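Local coordinates for HOBA (Helicobacter pylori, PDB 2UVP), which is required for the initiation of DNA replication and increases the binding of DnaA to the oriC region, at residues G53-V58 and S87-N92; I47-N52 and N115-H120. All coordinates share one frame; numbering follows the deposited sequence.

Interaction 1: G53-V58 and S87-N92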
loop_
_atom_site.group_PDB
_atom_site.type_symbol
_atom_site.label_atom_id
_atom_site.label_comp_id
_atom_site.label_asym_id
_atom_site.label_seq_id
_atom_site.Cartn_x
_atom_site.Cartn_y
_atom_site.Cartn_z
ATOM N N GLY A 53 8.390 -2.035 27.342
ATOM C CA GLY A 53 8.284 -0.891 26.431
ATOM C C GLY A 53 8.896 -1.126 25.065
ATOM O O GLY A 53 9.050 -0.179 24.258
ATOM N N GLY A 54 9.228 -2.381 24.782
ATOM C CA GLY A 54 9.841 -2.754 23.503
ATOM C C GLY A 54 8.903 -2.634 22.304
ATOM O O GLY A 54 7.689 -2.733 22.438
ATOM N N SER A 55 9.484 -2.421 21.132
ATOM C CA SER A 55 8.741 -2.393 19.873
ATOM C C SER A 55 8.890 -3.727 19.131
ATOM O O SER A 55 9.893 -4.441 19.285
ATOM C CB SER A 55 9.221 -1.213 18.988
ATOM O OG SER A 55 10.608 -1.309 18.736
ATOM N N LEU A 56 7.879 -4.091 18.343
ATOM C CA LEU A 56 7.959 -5.292 17.513
ATOM C C LEU A 56 8.007 -4.880 16.055
ATOM O O LEU A 56 7.099 -4.192 15.560
ATOM C CB LEU A 56 6.755 -6.221 17.747
ATOM C CG LEU A 56 6.641 -6.835 19.139
ATOM C CD1 LEU A 56 5.281 -7.491 19.265
ATOM C CD2 LEU A 56 7.760 -7.848 19.344
ATOM N N LEU A 57 9.084 -5.263 15.377
ATOM C CA LEU A 57 9.242 -4.919 13.968
ATOM C C LEU A 57 8.930 -6.199 13.221
ATOM O O LEU A 57 9.722 -7.151 13.241
ATOM C CB LEU A 57 10.672 -4.438 13.670
ATOM C CG LEU A 57 10.963 -2.943 13.935
ATOM C CD1 LEU A 57 10.674 -2.523 15.347
ATOM C CD2 LEU A 57 12.436 -2.672 13.545
ATOM N N VAL A 58 7.781 -6.217 12.559
ATOM C CA VAL A 58 7.232 -7.463 12.035
ATOM C C VAL A 58 7.497 -7.578 10.542
ATOM O O VAL A 58 7.226 -6.653 9.759
ATOM C CB VAL A 58 5.687 -7.576 12.311
ATOM C CG1 VAL A 58 5.202 -8.994 12.000
ATOM C CG2 VAL A 58 5.357 -7.264 13.778
ATOM N N SER A 87 3.207 -1.292 20.525
ATOM C CA SER A 87 4.271 -0.779 19.687
ATOM C C SER A 87 4.659 -1.817 18.610
ATOM O O SER A 87 5.571 -2.622 18.802
ATOM C CB SER A 87 5.473 -0.395 20.550
ATOM O OG SER A 87 6.505 0.120 19.735
ATOM N N VAL A 88 3.950 -1.781 17.477
ATOM C CA VAL A 88 4.075 -2.782 16.422
ATOM C C VAL A 88 4.282 -2.038 15.110
ATOM O O VAL A 88 3.565 -1.071 14.805
ATOM C CB VAL A 88 2.800 -3.668 16.318
ATOM C CG1 VAL A 88 2.982 -4.805 15.264
ATOM C CG2 VAL A 88 2.402 -4.250 17.677
ATOM N N ILE A 89 5.275 -2.474 14.349
ATOM C CA ILE A 89 5.668 -1.808 13.122
ATOM C C ILE A 89 5.725 -2.821 11.985
ATOM O O ILE A 89 6.201 -3.947 12.177
ATOM C CB ILE A 89 7.060 -1.157 13.290
ATOM C CG1 ILE A 89 6.998 0.022 14.288
ATOM C CG2 ILE A 89 7.666 -0.736 11.955
ATOM C CD1 ILE A 89 7.731 -0.263 15.512
ATOM N N ASP A 90 5.222 -2.418 10.812
ATOM C CA ASP A 90 5.348 -3.197 9.591
ATOM C C ASP A 90 6.767 -2.997 9.038
ATOM O O ASP A 90 7.074 -1.984 8.402
ATOM C CB ASP A 90 4.281 -2.775 8.571
ATOM C CG ASP A 90 4.370 -3.545 7.254
ATOM O OD1 ASP A 90 5.410 -4.185 6.973
ATOM O OD2 ASP A 90 3.378 -3.467 6.487
ATOM N N PHE A 91 7.634 -3.970 9.301
ATOM C CA PHE A 91 9.015 -3.883 8.875
ATOM C C PHE A 91 9.169 -4.084 7.366
ATOM O O PHE A 91 9.997 -3.402 6.744
ATOM C CB PHE A 91 9.874 -4.871 9.687
ATOM C CG PHE A 91 11.361 -4.758 9.429
ATOM C CD1 PHE A 91 11.997 -3.525 9.441
ATOM C CD2 PHE A 91 12.132 -5.905 9.241
ATOM C CE1 PHE A 91 13.375 -3.423 9.208
ATOM C CE2 PHE A 91 13.511 -5.816 9.015
ATOM C CZ PHE A 91 14.131 -4.567 9.002
ATOM N N ASN A 92 8.367 -4.975 6.770
ATOM C CA ASN A 92 8.377 -5.172 5.308
ATOM C C ASN A 92 8.240 -3.840 4.607
ATOM O O ASN A 92 8.848 -3.639 3.568
ATOM C CB ASN A 92 7.215 -6.049 4.799
ATOM C CG ASN A 92 7.513 -7.559 4.839
ATOM O OD1 ASN A 92 6.923 -8.343 4.077
ATOM N ND2 ASN A 92 8.361 -7.965 5.725
#

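Interaction 2: I47-N52 and N115-H120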
loop_
_atom_site.group_PDB
_atom_site.type_symbol
_atom_site.label_atom_id
_atom_site.label_comp_id
_atom_site.label_asym_id
_atom_site.label_seq_id
_atom_site.Cartn_x
_atom_site.Cartn_y
_atom_site.Cartn_z
ATOM N N ILE A 47 6.581 -11.377 25.305
ATOM C CA ILE A 47 5.703 -10.668 26.234
ATOM C C ILE A 47 6.512 -9.746 27.164
ATOM O O ILE A 47 6.148 -8.584 27.341
ATOM C CB ILE A 47 4.844 -11.625 27.061
ATOM C CG1 ILE A 47 3.815 -12.300 26.139
ATOM C CG2 ILE A 47 4.128 -10.852 28.174
ATOM C CD1 ILE A 47 3.111 -13.504 26.774
ATOM N N SER A 48 7.606 -10.258 27.725
ATOM C CA SER A 48 8.482 -9.439 28.577
ATOM C C SER A 48 8.995 -8.209 27.836
ATOM O O SER A 48 9.054 -7.116 28.408
ATOM C CB SER A 48 9.654 -10.261 29.092
ATOM O OG SER A 48 9.185 -11.125 30.117
ATOM N N HIS A 49 9.376 -8.410 26.574
ATOM C CA HIS A 49 9.847 -7.313 25.726
ATOM C C HIS A 49 8.771 -6.254 25.591
ATOM O O HIS A 49 9.023 -5.057 25.788
ATOM C CB HIS A 49 10.252 -7.838 24.359
ATOM C CG HIS A 49 10.841 -6.791 23.465
ATOM N ND1 HIS A 49 10.146 -6.211 22.424
ATOM C CD2 HIS A 49 12.067 -6.226 23.463
ATOM C CE1 HIS A 49 10.931 -5.343 21.805
ATOM N NE2 HIS A 49 12.091 -5.312 22.436
ATOM N N VAL A 50 7.556 -6.692 25.273
ATOM C CA VAL A 50 6.426 -5.777 25.195
ATOM C C VAL A 50 6.203 -5.045 26.516
ATOM O O VAL A 50 6.048 -3.829 26.529
ATOM C CB VAL A 50 5.146 -6.505 24.718
ATOM C CG1 VAL A 50 3.903 -5.611 24.882
ATOM C CG2 VAL A 50 5.328 -6.982 23.272
ATOM N N LEU A 51 6.251 -5.769 27.635
ATOM C CA LEU A 51 6.043 -5.162 28.950
ATOM C C LEU A 51 7.100 -4.137 29.296
ATOM O O LEU A 51 6.843 -3.209 30.064
ATOM C CB LEU A 51 6.061 -6.246 30.029
ATOM C CG LEU A 51 4.718 -6.871 30.407
ATOM C CD1 LEU A 51 3.736 -7.082 29.248
ATOM C CD2 LEU A 51 4.990 -8.169 31.165
ATOM N N ASN A 52 8.292 -4.343 28.762
ATOM C CA ASN A 52 9.428 -3.479 29.021
ATOM C C ASN A 52 9.450 -2.231 28.129
ATOM O O ASN A 52 10.412 -1.459 28.184
ATOM C CB ASN A 52 10.715 -4.273 28.858
ATOM C CG ASN A 52 11.014 -5.158 30.061
ATOM O OD1 ASN A 52 10.507 -4.928 31.159
ATOM N ND2 ASN A 52 11.858 -6.167 29.858
ATOM N N ASN A 115 14.070 0.309 21.475
ATOM C CA ASN A 115 14.213 -1.081 21.937
ATOM C C ASN A 115 13.467 -2.029 20.989
ATOM O O ASN A 115 12.423 -2.549 21.357
ATOM C CB ASN A 115 13.663 -1.180 23.374
ATOM C CG ASN A 115 13.851 -2.558 24.010
ATOM O OD1 ASN A 115 14.672 -3.364 23.577
ATOM N ND2 ASN A 115 13.083 -2.817 25.057
ATOM N N PRO A 116 14.013 -2.257 19.778
ATOM C CA PRO A 116 13.285 -3.089 18.815
ATOM C C PRO A 116 13.494 -4.586 19.032
ATOM O O PRO A 116 14.513 -4.997 19.575
ATOM C CB PRO A 116 13.905 -2.681 17.482
ATOM C CG PRO A 116 15.369 -2.433 17.862
ATOM C CD PRO A 116 15.290 -1.765 19.212
ATOM N N MET A 117 12.519 -5.377 18.589
ATOM C CA MET A 117 12.656 -6.826 18.501
ATOM C C MET A 117 12.087 -7.200 17.144
ATOM O O MET A 117 11.022 -6.690 16.767
ATOM C CB MET A 117 11.887 -7.531 19.630
ATOM C CG MET A 117 11.747 -9.037 19.409
ATOM S SD MET A 117 10.787 -9.899 20.672
ATOM C CE MET A 117 12.006 -10.056 21.970
ATOM N N PHE A 118 12.805 -8.045 16.403
ATOM C CA PHE A 118 12.360 -8.475 15.081
ATOM C C PHE A 118 11.470 -9.686 15.209
ATOM O O PHE A 118 11.868 -10.683 15.815
ATOM C CB PHE A 118 13.533 -8.836 14.183
ATOM C CG PHE A 118 14.409 -7.678 13.844
ATOM C CD1 PHE A 118 13.964 -6.675 12.988
ATOM C CD2 PHE A 118 15.689 -7.601 14.367
ATOM C CE1 PHE A 118 14.793 -5.590 12.662
ATOM C CE2 PHE A 118 16.529 -6.518 14.054
ATOM C CZ PHE A 118 16.083 -5.516 13.203
ATOM N N TRP A 119 10.281 -9.615 14.635
ATOM C CA TRP A 119 9.393 -10.787 14.602
ATOM C C TRP A 119 9.252 -11.152 13.152
ATOM O O TRP A 119 8.662 -10.396 12.367
ATOM C CB TRP A 119 8.039 -10.424 15.181
ATOM C CG TRP A 119 6.993 -11.505 15.196
ATOM C CD1 TRP A 119 7.065 -12.777 14.656
ATOM C CD2 TRP A 119 5.697 -11.385 15.772
ATOM N NE1 TRP A 119 5.875 -13.446 14.880
ATOM C CE2 TRP A 119 5.018 -12.609 15.550
ATOM C CE3 TRP A 119 5.032 -10.350 16.438
ATOM C CZ2 TRP A 119 3.721 -12.836 16.015
ATOM C CZ3 TRP A 119 3.752 -10.566 16.901
ATOM C CH2 TRP A 119 3.101 -11.814 16.685
ATOM N N HIS A 120 9.826 -12.288 12.758
ATOM C CA HIS A 120 9.807 -12.627 11.334
ATOM C C HIS A 120 9.097 -13.949 11.142
ATOM O O HIS A 120 9.314 -14.878 11.922
ATOM C CB HIS A 120 11.216 -12.693 10.732
ATOM C CG HIS A 120 11.218 -13.120 9.301
ATOM N ND1 HIS A 120 10.868 -12.268 8.271
ATOM C CD2 HIS A 120 11.420 -14.337 8.731
ATOM C CE1 HIS A 120 10.917 -12.928 7.128
ATOM N NE2 HIS A 120 11.206 -14.192 7.388
HETATM O O HOH W 1 11.800 -0.438 26.216
#

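Interaction 1: G53-V58 and S87-N92
Leu57 lays its CD1 methyl against CD1 of Ile89, 3.7 Å away, the two side chains lying side by side and pointing the same way from one face of a parallel sheet. The CD1 methyl of Ile89 also reaches CB of Ser55. On the other face CG2 of Val58 meets CG1 of Val88 at 3.7 Å, the latter placed anti to its own backbone N (chi1 -176°). Between these two faces the backbones form a parallel ladder. Ser87 O accepts from Leu56 N, Leu56 O from Ile89 N, and Ile89 O from Val58 N at 2.8 Å, this last nearly straight at 173°. Phe91 N then donates to Val58 O over 2.8 Å in a more bent bond, the donor tilted from the carbonyl plane, and Phe91 CB lies only 3.2 Å from the same Val58 O, just where the chain leaves the strand. At the start of the ladder Ser87 OG stands 3.1 Å from Ser55 CB; this hydroxyl is buried and has no polar partner in the model. Strands 55-60 and 88-90 belong to a beta-alpha-beta unit with helix 65-75, whose Leu68 touches Val58. The ring of Phe91 meets those of Phe118 and Tyr97. With strand 55-60 bonded along its other edge to strand 116-121, interaction 1 joins an outermost strand of the chain's sheet to its interior.

Interaction 2: I47-N52 and N115-H120
Asn52 O receives a hydrogen bond of 2.6 Å from a water, and the same water accepts one from Asn115 ND2 at 2.9 Å, bridging the residue just after helix 39-51 to the one just before strand 116-121. Deeper in, the imidazole of His49 lies between helix 39-51 and strand 116-121. Its CG is anti to the backbone N (chi1 -176°), and the ring passes the side chains of Asn115 and Met117, each running in the opposite direction to it. CB of Met117 sits over one face, offset toward the rim and 3.2 Å from His49 CE1, in a CH-pi contact. Met117 then bends at chi3 (-80°), bringing CE to 3.7 Å from His49 CB, while SD lies obliquely 4.4 Å from the centre of the His49 ring. The backbone O of Asn115 is at the ring's edge, near its plane, 3.0 Å from His49 NE2. Asn115 OD1 is 3.4 Å from His49 NE2, the amide plane turned 66° from the ring. Asn115 O is held by the backbone hydrogen bond from Ser55 N of the neighbouring strand, with a weak one from Ser55 OG. The contact is thus mixed in character: carbon and sulfur of Met117 pack on the imidazole, O and OD1 of Asn115 lie near NE2, and a water links Asn52 O to Asn115 ND2 at the outer end.

In the fold
The two contacts lie about 8 Å apart, centre to centre, and share one parallel sheet, in which strand 55-60 runs between strands 88-90 and 116-121. Along the chain the segments come in the order 47-52, 53-58, 87-92 and 115-120, so the partners of interaction 1 both fall between those of interaction 2. Helix 39-51 passes directly into strand 55-60 through a Schellman motif with Gly53 at C-prime, in which Gly54 N bonds to His49 O. Leu57 N probably bonds to Met117 O, tying the strands together. Interaction 1 thus adds strand 88-90 to the edge of the sheet, whereas interaction 2 packs the preceding helix on it, as expected of an alpha/beta fold.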